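Local coordinates for protein transcription factor inhibitor I-kappa-B-beta (Mus musculus, PDB 1OY3) that inhibits NF-kappa-B by complexing with it and trapping it in the cytoplasm, through a domain built of ankyrin repeats, at residues K63-G68 and A94-Q99; Q150-A153 and H159-L162; A165-D170 and L196-E201; L210-G215 and R245-P250. All coordinates share one frame; numbering follows the deposited sequence.

Interaction 1 of 4, residues K63-G68 and A94-Q99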
loop_
_atom_site.group_PDB
_atom_site.type_symbol
_atom_site.label_atom_id
_atom_site.label_comp_id
_atom_site.label_asym_id
_atom_site.label_seq_id
_atom_site.Cartn_x
_atom_site.Cartn_y
_atom_site.Cartn_z
ATOM N N LYS C 63 15.673 -18.217 11.729
ATOM C CA LYS C 63 15.287 -19.608 11.952
ATOM C C LYS C 63 14.286 -20.025 10.898
ATOM O O LYS C 63 14.456 -21.046 10.227
ATOM C CB LYS C 63 14.672 -19.771 13.337
ATOM C CG LYS C 63 15.632 -19.500 14.470
ATOM C CD LYS C 63 14.952 -19.797 15.797
ATOM C CE LYS C 63 15.890 -19.583 16.960
ATOM N NZ LYS C 63 15.144 -19.780 18.226
ATOM N N LEU C 64 13.246 -19.212 10.738
ATOM C CA LEU C 64 12.211 -19.482 9.752
ATOM C C LEU C 64 12.819 -19.505 8.355
ATOM O O LEU C 64 12.525 -20.400 7.557
ATOM C CB LEU C 64 11.099 -18.420 9.858
ATOM C CG LEU C 64 10.387 -18.476 11.214
ATOM C CD1 LEU C 64 9.496 -17.256 11.435
ATOM C CD2 LEU C 64 9.571 -19.770 11.278
ATOM N N TYR C 65 13.687 -18.537 8.070
ATOM C CA TYR C 65 14.330 -18.449 6.755
ATOM C C TYR C 65 15.255 -19.660 6.547
ATOM O O TYR C 65 15.254 -20.292 5.488
ATOM C CB TYR C 65 15.134 -17.138 6.662
ATOM C CG TYR C 65 15.656 -16.768 5.278
ATOM C CD1 TYR C 65 16.809 -15.990 5.146
ATOM C CD2 TYR C 65 14.984 -17.146 4.113
ATOM C CE1 TYR C 65 17.278 -15.602 3.908
ATOM C CE2 TYR C 65 15.449 -16.746 2.844
ATOM C CZ TYR C 65 16.598 -15.975 2.763
ATOM O OH TYR C 65 17.070 -15.541 1.537
ATOM N N ALA C 66 16.032 -19.981 7.573
ATOM C CA ALA C 66 16.959 -21.101 7.523
ATOM C C ALA C 66 16.189 -22.395 7.305
ATOM O O ALA C 66 16.647 -23.280 6.583
ATOM C CB ALA C 66 17.762 -21.182 8.827
ATOM N N ALA C 67 15.017 -22.485 7.937
ATOM C CA ALA C 67 14.153 -23.657 7.844
ATOM C C ALA C 67 13.485 -23.797 6.488
ATOM O O ALA C 67 12.853 -24.813 6.212
ATOM C CB ALA C 67 13.087 -23.610 8.940
ATOM N N GLY C 68 13.597 -22.772 5.648
ATOM C CA GLY C 68 13.001 -22.855 4.326
ATOM C C GLY C 68 11.677 -22.140 4.110
ATOM O O GLY C 68 10.972 -22.435 3.145
ATOM N N ALA C 94 15.420 -7.222 7.682
ATOM C CA ALA C 94 15.592 -7.062 6.243
ATOM C C ALA C 94 16.952 -7.610 5.841
ATOM O O ALA C 94 17.104 -8.221 4.788
ATOM C CB ALA C 94 15.492 -5.575 5.854
ATOM N N CYS C 95 17.934 -7.368 6.702
ATOM C CA CYS C 95 19.301 -7.806 6.480
ATOM C C CYS C 95 19.394 -9.345 6.405
ATOM O O CYS C 95 20.076 -9.909 5.538
ATOM C CB CYS C 95 20.167 -7.244 7.604
ATOM S SG CYS C 95 21.908 -7.410 7.330
ATOM N N VAL C 96 18.700 -10.016 7.315
ATOM C CA VAL C 96 18.666 -11.476 7.334
ATOM C C VAL C 96 18.071 -11.991 6.019
ATOM O O VAL C 96 18.565 -12.950 5.428
ATOM C CB VAL C 96 17.776 -12.005 8.489
ATOM C CG1 VAL C 96 17.622 -13.499 8.369
ATOM C CG2 VAL C 96 18.377 -11.619 9.843
ATOM N N LEU C 97 17.000 -11.347 5.564
ATOM C CA LEU C 97 16.340 -11.769 4.337
ATOM C C LEU C 97 17.109 -11.453 3.063
ATOM O O LEU C 97 17.086 -12.239 2.114
ATOM C CB LEU C 97 14.949 -11.142 4.235
ATOM C CG LEU C 97 13.902 -11.566 5.272
ATOM C CD1 LEU C 97 12.645 -10.739 5.074
ATOM C CD2 LEU C 97 13.601 -13.063 5.146
ATOM N N LEU C 98 17.789 -10.309 3.053
ATOM C CA LEU C 98 18.531 -9.846 1.885
ATOM C C LEU C 98 19.889 -10.508 1.597
ATOM O O LEU C 98 20.897 -9.825 1.428
ATOM C CB LEU C 98 18.702 -8.326 1.987
ATOM C CG LEU C 98 17.376 -7.547 2.001
ATOM C CD1 LEU C 98 17.623 -6.101 2.385
ATOM C CD2 LEU C 98 16.715 -7.642 0.643
ATOM N N GLN C 99 19.897 -11.835 1.537
ATOM C CA GLN C 99 21.106 -12.615 1.251
ATOM C C GLN C 99 20.677 -14.054 1.029
ATOM O O GLN C 99 19.547 -14.411 1.332
ATOM C CB GLN C 99 22.093 -12.547 2.425
ATOM C CG GLN C 99 21.594 -13.165 3.724
ATOM C CD GLN C 99 22.516 -12.868 4.910
ATOM O OE1 GLN C 99 22.215 -12.019 5.751
ATOM N NE2 GLN C 99 23.644 -13.557 4.971
#

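Interaction 2 of 4, residues Q150-A153 and H159-L162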
loop_
_atom_site.group_PDB
_atom_site.type_symbol
_atom_site.label_atom_id
_atom_site.label_comp_id
_atom_site.label_asym_id
_atom_site.label_seq_id
_atom_site.Cartn_x
_atom_site.Cartn_y
_atom_site.Cartn_z
ATOM N N GLN C 150 13.015 -10.721 -4.032
ATOM C CA GLN C 150 12.255 -10.041 -2.976
ATOM C C GLN C 150 12.271 -8.528 -3.203
ATOM O O GLN C 150 11.314 -7.814 -2.872
ATOM C CB GLN C 150 12.873 -10.312 -1.602
ATOM C CG GLN C 150 12.816 -11.753 -1.113
ATOM C CD GLN C 150 13.643 -11.957 0.160
ATOM O OE1 GLN C 150 13.251 -11.524 1.247
ATOM N NE2 GLN C 150 14.799 -12.599 0.020
ATOM N N LEU C 151 13.366 -8.057 -3.781
ATOM C CA LEU C 151 13.590 -6.646 -4.027
ATOM C C LEU C 151 12.565 -5.966 -4.902
ATOM O O LEU C 151 12.263 -4.794 -4.716
ATOM C CB LEU C 151 14.982 -6.435 -4.638
ATOM C CG LEU C 151 16.176 -6.877 -3.791
ATOM C CD1 LEU C 151 17.463 -6.563 -4.560
ATOM C CD2 LEU C 151 16.157 -6.164 -2.436
ATOM N N GLU C 152 12.040 -6.688 -5.874
ATOM C CA GLU C 152 11.072 -6.076 -6.759
ATOM C C GLU C 152 9.664 -6.651 -6.601
ATOM O O GLU C 152 8.797 -6.431 -7.440
ATOM C CB GLU C 152 11.581 -6.169 -8.198
ATOM C CG GLU C 152 12.937 -5.461 -8.363
ATOM C CD GLU C 152 12.883 -3.994 -7.947
ATOM O OE1 GLU C 152 13.861 -3.498 -7.336
ATOM O OE2 GLU C 152 11.863 -3.335 -8.240
ATOM N N ALA C 153 9.442 -7.370 -5.504
ATOM C CA ALA C 153 8.122 -7.926 -5.234
ATOM C C ALA C 153 7.194 -6.724 -5.019
ATOM O O ALA C 153 7.555 -5.768 -4.337
ATOM C CB ALA C 153 8.155 -8.804 -3.975
ATOM N N HIS C 159 3.406 -1.155 -4.612
ATOM C CA HIS C 159 4.677 -0.787 -3.982
ATOM C C HIS C 159 5.666 -1.923 -3.833
ATOM O O HIS C 159 5.298 -3.022 -3.442
ATOM C CB HIS C 159 4.437 -0.232 -2.582
ATOM C CG HIS C 159 3.771 1.106 -2.565
ATOM N ND1 HIS C 159 3.123 1.595 -1.453
ATOM C CD2 HIS C 159 3.698 2.079 -3.502
ATOM C CE1 HIS C 159 2.683 2.816 -1.704
ATOM N NE2 HIS C 159 3.019 3.133 -2.941
ATOM N N THR C 160 6.925 -1.643 -4.144
ATOM C CA THR C 160 7.989 -2.615 -3.964
ATOM C C THR C 160 8.543 -2.221 -2.601
ATOM O O THR C 160 8.160 -1.185 -2.058
ATOM C CB THR C 160 9.094 -2.434 -4.993
ATOM O OG1 THR C 160 9.716 -1.161 -4.786
ATOM C CG2 THR C 160 8.524 -2.503 -6.406
ATOM N N PRO C 161 9.452 -3.026 -2.024
ATOM C CA PRO C 161 9.997 -2.667 -0.712
ATOM C C PRO C 161 10.620 -1.268 -0.636
ATOM O O PRO C 161 10.435 -0.554 0.363
ATOM C CB PRO C 161 11.019 -3.773 -0.451
ATOM C CG PRO C 161 10.368 -4.961 -1.094
ATOM C CD PRO C 161 9.891 -4.376 -2.420
ATOM N N LEU C 162 11.342 -0.862 -1.682
ATOM C CA LEU C 162 11.983 0.460 -1.661
ATOM C C LEU C 162 10.955 1.582 -1.496
ATOM O O LEU C 162 11.156 2.515 -0.697
ATOM C CB LEU C 162 12.809 0.689 -2.930
ATOM C CG LEU C 162 13.582 2.021 -2.938
ATOM C CD1 LEU C 162 14.549 2.082 -1.756
ATOM C CD2 LEU C 162 14.343 2.162 -4.256
HETATM O O HOH W 1 12.442 -2.368 -3.664
HETATM O O HOH W 2 12.410 -1.008 -6.392
#

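Interaction 3 of 4, residues A165-D170 and L196-E201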
loop_
_atom_site.group_PDB
_atom_site.type_symbol
_atom_site.label_atom_id
_atom_site.label_comp_id
_atom_site.label_asym_id
_atom_site.label_seq_id
_atom_site.Cartn_x
_atom_site.Cartn_y
_atom_site.Cartn_z
ATOM N N ALA C 165 10.051 1.730 2.027
ATOM C CA ALA C 165 11.105 2.324 2.851
ATOM C C ALA C 165 11.156 3.850 2.696
ATOM O O ALA C 165 11.358 4.571 3.670
ATOM C CB ALA C 165 12.456 1.702 2.513
ATOM N N VAL C 166 10.953 4.343 1.478
ATOM C CA VAL C 166 10.971 5.785 1.243
ATOM C C VAL C 166 9.692 6.416 1.815
ATOM O O VAL C 166 9.755 7.430 2.512
ATOM C CB VAL C 166 11.064 6.123 -0.265
ATOM C CG1 VAL C 166 11.084 7.647 -0.452
ATOM C CG2 VAL C 166 12.324 5.499 -0.877
ATOM N N ILE C 167 8.536 5.820 1.523
ATOM C CA ILE C 167 7.276 6.351 2.043
ATOM C C ILE C 167 7.414 6.560 3.548
ATOM O O ILE C 167 6.920 7.541 4.100
ATOM C CB ILE C 167 6.082 5.389 1.811
ATOM C CG1 ILE C 167 5.864 5.149 0.317
ATOM C CG2 ILE C 167 4.822 5.964 2.454
ATOM C CD1 ILE C 167 5.764 6.394 -0.496
ATOM N N HIS C 168 8.095 5.630 4.209
ATOM C CA HIS C 168 8.292 5.731 5.643
ATOM C C HIS C 168 9.548 6.487 6.037
ATOM O O HIS C 168 9.995 6.374 7.170
ATOM C CB HIS C 168 8.326 4.346 6.297
ATOM C CG HIS C 168 7.013 3.625 6.269
ATOM N ND1 HIS C 168 6.423 3.198 5.098
ATOM C CD2 HIS C 168 6.182 3.247 7.270
ATOM C CE1 HIS C 168 5.286 2.585 5.380
ATOM N NE2 HIS C 168 5.116 2.602 6.689
ATOM N N LYS C 169 10.113 7.257 5.111
ATOM C CA LYS C 169 11.303 8.059 5.396
ATOM C C LYS C 169 12.320 7.267 6.213
ATOM O O LYS C 169 12.832 7.747 7.225
ATOM C CB LYS C 169 10.902 9.320 6.173
ATOM C CG LYS C 169 9.714 10.077 5.576
ATOM C CD LYS C 169 9.320 11.281 6.441
ATOM C CE LYS C 169 9.031 10.860 7.882
ATOM N NZ LYS C 169 8.741 12.004 8.805
ATOM N N ASP C 170 12.612 6.051 5.765
ATOM C CA ASP C 170 13.548 5.185 6.461
ATOM C C ASP C 170 14.879 5.136 5.700
ATOM O O ASP C 170 15.093 4.285 4.835
ATOM C CB ASP C 170 12.922 3.800 6.582
ATOM C CG ASP C 170 13.719 2.876 7.466
ATOM O OD1 ASP C 170 13.161 1.843 7.887
ATOM O OD2 ASP C 170 14.901 3.178 7.731
ATOM N N LEU C 196 12.335 8.822 -6.013
ATOM C CA LEU C 196 12.651 10.231 -5.808
ATOM C C LEU C 196 11.391 11.069 -5.622
ATOM O O LEU C 196 11.403 12.014 -4.845
ATOM C CB LEU C 196 13.479 10.790 -6.979
ATOM C CG LEU C 196 14.956 10.380 -7.066
ATOM C CD1 LEU C 196 15.578 10.944 -8.341
ATOM C CD2 LEU C 196 15.713 10.880 -5.852
ATOM N N HIS C 197 10.309 10.730 -6.331
ATOM C CA HIS C 197 9.059 11.480 -6.182
ATOM C C HIS C 197 8.492 11.232 -4.792
ATOM O O HIS C 197 7.976 12.150 -4.151
ATOM C CB HIS C 197 8.005 11.052 -7.212
ATOM C CG HIS C 197 8.217 11.613 -8.585
ATOM N ND1 HIS C 197 8.780 10.884 -9.612
ATOM C CD2 HIS C 197 7.899 12.820 -9.111
ATOM C CE1 HIS C 197 8.795 11.616 -10.712
ATOM N NE2 HIS C 197 8.267 12.795 -10.435
ATOM N N LEU C 198 8.590 9.987 -4.329
ATOM C CA LEU C 198 8.077 9.645 -3.012
ATOM C C LEU C 198 8.865 10.351 -1.922
ATOM O O LEU C 198 8.293 10.839 -0.957
ATOM C CB LEU C 198 8.107 8.127 -2.793
ATOM C CG LEU C 198 7.296 7.353 -3.838
ATOM C CD1 LEU C 198 7.412 5.867 -3.585
ATOM C CD2 LEU C 198 5.844 7.789 -3.797
ATOM N N ALA C 199 10.178 10.416 -2.073
ATOM C CA ALA C 199 10.991 11.079 -1.066
ATOM C C ALA C 199 10.603 12.550 -0.981
ATOM O O ALA C 199 10.546 13.118 0.106
ATOM C CB ALA C 199 12.467 10.938 -1.399
ATOM N N VAL C 200 10.327 13.162 -2.130
ATOM C CA VAL C 200 9.938 14.569 -2.150
ATOM C C VAL C 200 8.586 14.732 -1.446
ATOM O O VAL C 200 8.402 15.641 -0.632
ATOM C CB VAL C 200 9.861 15.106 -3.595
ATOM C CG1 VAL C 200 9.416 16.559 -3.595
ATOM C CG2 VAL C 200 11.217 14.998 -4.246
ATOM N N GLU C 201 7.646 13.839 -1.741
ATOM C CA GLU C 201 6.344 13.895 -1.097
ATOM C C GLU C 201 6.521 13.704 0.400
ATOM O O GLU C 201 5.825 14.326 1.201
ATOM C CB GLU C 201 5.420 12.810 -1.648
ATOM C CG GLU C 201 4.999 13.053 -3.086
ATOM C CD GLU C 201 3.741 12.295 -3.463
ATOM O OE1 GLU C 201 3.194 12.566 -4.557
ATOM O OE2 GLU C 201 3.302 11.433 -2.670
#

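Interaction 4 of 4, residues L210-G215 and R245-P250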
loop_
_atom_site.group_PDB
_atom_site.type_symbol
_atom_site.label_atom_id
_atom_site.label_comp_id
_atom_site.label_asym_id
_atom_site.label_seq_id
_atom_site.Cartn_x
_atom_site.Cartn_y
_atom_site.Cartn_z
ATOM N N LEU C 210 20.219 10.263 -0.449
ATOM C CA LEU C 210 20.720 8.895 -0.601
ATOM C C LEU C 210 20.383 8.423 -2.005
ATOM O O LEU C 210 21.250 7.948 -2.740
ATOM C CB LEU C 210 20.078 7.949 0.423
ATOM C CG LEU C 210 20.606 8.012 1.860
ATOM C CD1 LEU C 210 19.824 7.039 2.751
ATOM C CD2 LEU C 210 22.099 7.676 1.871
ATOM N N LEU C 211 19.117 8.567 -2.379
ATOM C CA LEU C 211 18.678 8.163 -3.705
ATOM C C LEU C 211 19.504 8.875 -4.773
ATOM O O LEU C 211 20.023 8.243 -5.700
ATOM C CB LEU C 211 17.193 8.500 -3.890
ATOM C CG LEU C 211 16.240 7.651 -3.045
ATOM C CD1 LEU C 211 14.830 8.208 -3.103
ATOM C CD2 LEU C 211 16.288 6.216 -3.558
ATOM N N LEU C 212 19.630 10.191 -4.636
ATOM C CA LEU C 212 20.382 10.976 -5.617
ATOM C C LEU C 212 21.832 10.524 -5.778
ATOM O O LEU C 212 22.277 10.234 -6.891
ATOM C CB LEU C 212 20.316 12.470 -5.258
ATOM C CG LEU C 212 18.963 13.100 -5.620
ATOM C CD1 LEU C 212 18.871 14.517 -5.060
ATOM C CD2 LEU C 212 18.780 13.092 -7.153
ATOM N N LYS C 213 22.566 10.441 -4.675
ATOM C CA LYS C 213 23.957 10.018 -4.747
ATOM C C LYS C 213 24.074 8.636 -5.390
ATOM O O LYS C 213 25.054 8.359 -6.087
ATOM C CB LYS C 213 24.595 10.021 -3.352
ATOM C CG LYS C 213 24.306 11.293 -2.564
ATOM C CD LYS C 213 25.528 11.868 -1.865
ATOM C CE LYS C 213 26.052 10.977 -0.753
ATOM N NZ LYS C 213 27.151 11.669 -0.014
ATOM N N ALA C 214 23.080 7.772 -5.181
ATOM C CA ALA C 214 23.125 6.431 -5.777
ATOM C C ALA C 214 22.746 6.431 -7.256
ATOM O O ALA C 214 22.685 5.371 -7.892
ATOM C CB ALA C 214 22.235 5.470 -5.011
ATOM N N GLY C 215 22.472 7.613 -7.802
ATOM C CA GLY C 215 22.163 7.712 -9.217
ATOM C C GLY C 215 20.727 7.597 -9.691
ATOM O O GLY C 215 20.494 7.238 -10.847
ATOM N N ARG C 245 18.587 20.282 -7.353
ATOM C CA ARG C 245 19.324 21.252 -8.154
ATOM C C ARG C 245 20.788 20.819 -8.172
ATOM O O ARG C 245 21.357 20.544 -9.229
ATOM C CB ARG C 245 19.235 22.645 -7.527
ATOM C CG ARG C 245 17.842 23.245 -7.403
ATOM C CD ARG C 245 17.306 23.747 -8.731
ATOM N NE ARG C 245 16.549 24.988 -8.568
ATOM C CZ ARG C 245 15.509 25.137 -7.755
ATOM N NH1 ARG C 245 15.087 24.118 -7.019
ATOM N NH2 ARG C 245 14.890 26.306 -7.670
ATOM N N ALA C 246 21.378 20.750 -6.982
ATOM C CA ALA C 246 22.777 20.369 -6.814
ATOM C C ALA C 246 23.158 19.068 -7.513
ATOM O O ALA C 246 24.325 18.859 -7.840
ATOM C CB ALA C 246 23.114 20.282 -5.330
ATOM N N HIS C 247 22.185 18.193 -7.743
ATOM C CA HIS C 247 22.472 16.928 -8.409
ATOM C C HIS C 247 22.101 16.877 -9.884
ATOM O O HIS C 247 21.876 15.800 -10.438
ATOM C CB HIS C 247 21.817 15.761 -7.669
ATOM C CG HIS C 247 22.645 15.235 -6.537
ATOM N ND1 HIS C 247 22.643 15.807 -5.282
ATOM C CD2 HIS C 247 23.552 14.228 -6.490
ATOM C CE1 HIS C 247 23.513 15.177 -4.512
ATOM N NE2 HIS C 247 24.078 14.216 -5.221
ATOM N N GLY C 248 22.041 18.041 -10.519
ATOM C CA GLY C 248 21.739 18.093 -11.940
ATOM C C GLY C 248 20.316 17.835 -12.397
ATOM O O GLY C 248 20.098 17.329 -13.497
ATOM N N ALA C 249 19.343 18.174 -11.565
ATOM C CA ALA C 249 17.952 17.985 -11.942
ATOM C C ALA C 249 17.528 19.184 -12.794
ATOM O O ALA C 249 17.565 20.327 -12.328
ATOM C CB ALA C 249 17.086 17.890 -10.695
ATOM N N PRO C 250 17.144 18.946 -14.063
ATOM C CA PRO C 250 16.720 20.049 -14.934
ATOM C C PRO C 250 15.568 20.823 -14.292
ATOM O O PRO C 250 14.809 20.269 -13.495
ATOM C CB PRO C 250 16.299 19.333 -16.212
ATOM C CG PRO C 250 17.228 18.161 -16.251
ATOM C CD PRO C 250 17.183 17.679 -14.814
#

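Interaction 1 of 4, residues K63-G68 and A94-Q99
Tyr-65 reaches from the last turn of helix 58-66 to the chain just past the end of helix 91-97, where its hydroxyl donates a hydrogen bond to the backbone carbonyl of Gln-99 (OH to O, 2.7 Å). The phenol oxygen meets the carbonyl almost head-on, at a C=O...donor angle of 168°, and the carbonyl oxygen lies in the plane of the ring, at its edge. What brings the ring here is its first torsion: with chi1 at -169°, CG stands opposite the backbone N and the side chain is thrown across to the neighbouring helix. One face of the ring then receives Leu-97, whose CD2 sits toward the rim, 4.2 Å from Tyr-65 CG. Val-96 meets the ring differently. Its CG1 approaches Tyr-65 CD1 at 4.2 Å, and the two side chains run past each other in opposite senses, while the Val-96 carbonyl oxygen comes to 3.3 Å from Tyr-65 CE1.

The helix that receives the ring ends at Leu-97; Leu-98 leaves helical geometry as the centre of an inverse gamma turn, and the chain beyond it presents the Gln-99 carbonyl to the phenol. Beyond the pair, Pro-102 and Trp-147 also pack on Tyr-65, and the Leu-97 carbonyl accepts a hydrogen bond from Gln-150.

The contact joins ANK 2 to ANK 3 through the outer helices of the two repeats. A largely buried aromatic ring supplies the apolar surface, and its one polar atom is satisfied by a main-chain carbonyl, which probably sets the reach and direction of the phenol more sharply than apolar contact could.

Interaction 2 of 4, residues Q150-A153 and H159-L162
Pro-161 and Thr-160 press against a row of backbone carbonyls from the turn 150-153. The proline ring leads: its CD lies 3.3 Å from Leu-151 O and equally 3.3 Å from Ala-153 O, while CG approaches Gln-150 O at 3.5 Å. Next to it the CA of Thr-160 points its hydrogen at Ala-153 O, a CA-H...O contact of 3.2 Å with an angle of 163° at the hydrogen. Glu-152 and Thr-160 lie side by side and point the same way; the glutamate, bent at chi2 (-57°), brings its OE2 to 3.9 Å from Thr-160 CG2.

Water supplies the polar links. One molecule donates to Leu-151 O and accepts from Leu-162 N at 2.7 Å, so it joins the turn to an amide in the first turn of helix 161-167. A second lies between Glu-152 OE2 and Thr-160 OG1.

Farther out, Glu-152 forms a salt bridge with Lys-186 and accepts a hydrogen bond from the Asp-183 amide. Gln-150 donates through NE2 to the carbonyl of Trp-147, and the Thr-160 amide is paired with His-163 ND1, back from the first turn of the helix.

A type I turn thus faces a threonine at the N-cap and a proline in the first helical turn. The sequence His-Thr-Pro-Leu-His that begins here is the ankyrin-repeat TPLH signature, opening the first helix of ANK 4.

Interaction 3 of 4, residues A165-D170 and L196-E201
The first helices of two consecutive ankyrin repeats, ANK 4 and ANK 5, meet here through Val-166 and Ile-167 on one side and Leu-198 and Ala-199 on the other. Val-166 aims its CG1 at the backbone of helix 195-201, reaching Ala-199 N at 3.3 Å and Ala-199 CA at 3.5 Å, the latter tighter than ordinary van der Waals contact. The same methyl meets the CB of Ala-199 at 3.7 Å and the CB of Leu-198 at 3.8 Å. It gets there because chi1 of Val-166, at -180°, sets CG1 opposite the backbone N.

Ile-167 works through the end of its chain. Its CD1 is set against the branch point of Leu-198, touching CB, CG and both methyls, with CD1 nearest at 3.5 Å and CD2 at 3.6 Å; the two side chains meet at a slant. The small alanine lets the helices come close: the CA atoms of Val-166 and Ala-199 are 5.8 Å apart.

Just past the contact, helix 161-167 ends in a Schellman motif with Lys-169 at C-prime, and Asp-170 caps the helix that follows. Val-166 also packs on Val-174 of helix 171-180 and Val-207 of helix 205-213, while Val-200 turns to helix 228-233, the first helix of ANK 6.

Interaction 4 of 4, residues L210-G215 and R245-P250
The imidazole of His-247 lays one face on Leu-212, whose CB stands over the centre of the ring. This is a CH-pi contact: CB lies 3.9 Å from the ring centroid and only 12° off the normal. Of the Leu-212 methyls, CD1 adds a contact to the ring at His-247 ND1 (4.0 Å), and CD2 goes past it to His-247 CB (4.1 Å). Lys-213 approaches obliquely, its CG 4.0 Å from His-247 NE2. The lysine then bends away at chi2 and chi3, leaving its amine 6.6 Å from that nitrogen (NZ to NE2), so of the side chain it is the aliphatic part, not the amine, that meets the ring.

His-247 sits just after helix 238-246, and a weak hydrogen bond from its ND1 to the carbonyl of Leu-243 ties the ring back to its own helix. Leu-212 also packs on Leu-196 of helix 195-201, so the leucine spans the inner helix of its own repeat and the histidine of the next.

Both helices finish in Schellman motifs whose C-prime residues are glycines with positive phi, Gly-215 and Gly-248. The second helices of ANK 5 and ANK 6 stack side by side as in ankyrin-repeat proteins, and a glycine followed by alanine at each helix end agrees with the Gly-Ala of the ankyrin consensus.

All four contacts belong to one ankyrin stack, following each other along the chain, but they differ in depth and chemistry. Interaction 3 is the buried one, wholly aliphatic, between first helices. Interactions 1 and 4 join second helices of adjacent repeats, and each rests an aromatic ring on leucine; the buried tyrosine hydrogen-bonds across to the next repeat, whereas the partly exposed histidine meets its neighbour by carbon contacts over its face. Interaction 2 is mainly carbonyl oxygens against proline and threonine, bridged by water. It shares helix 161-167 with interaction 3 and touches interaction 1 through Leu-98 and Leu-151, while Leu-196 and Leu-211 join interactions 3 and 4.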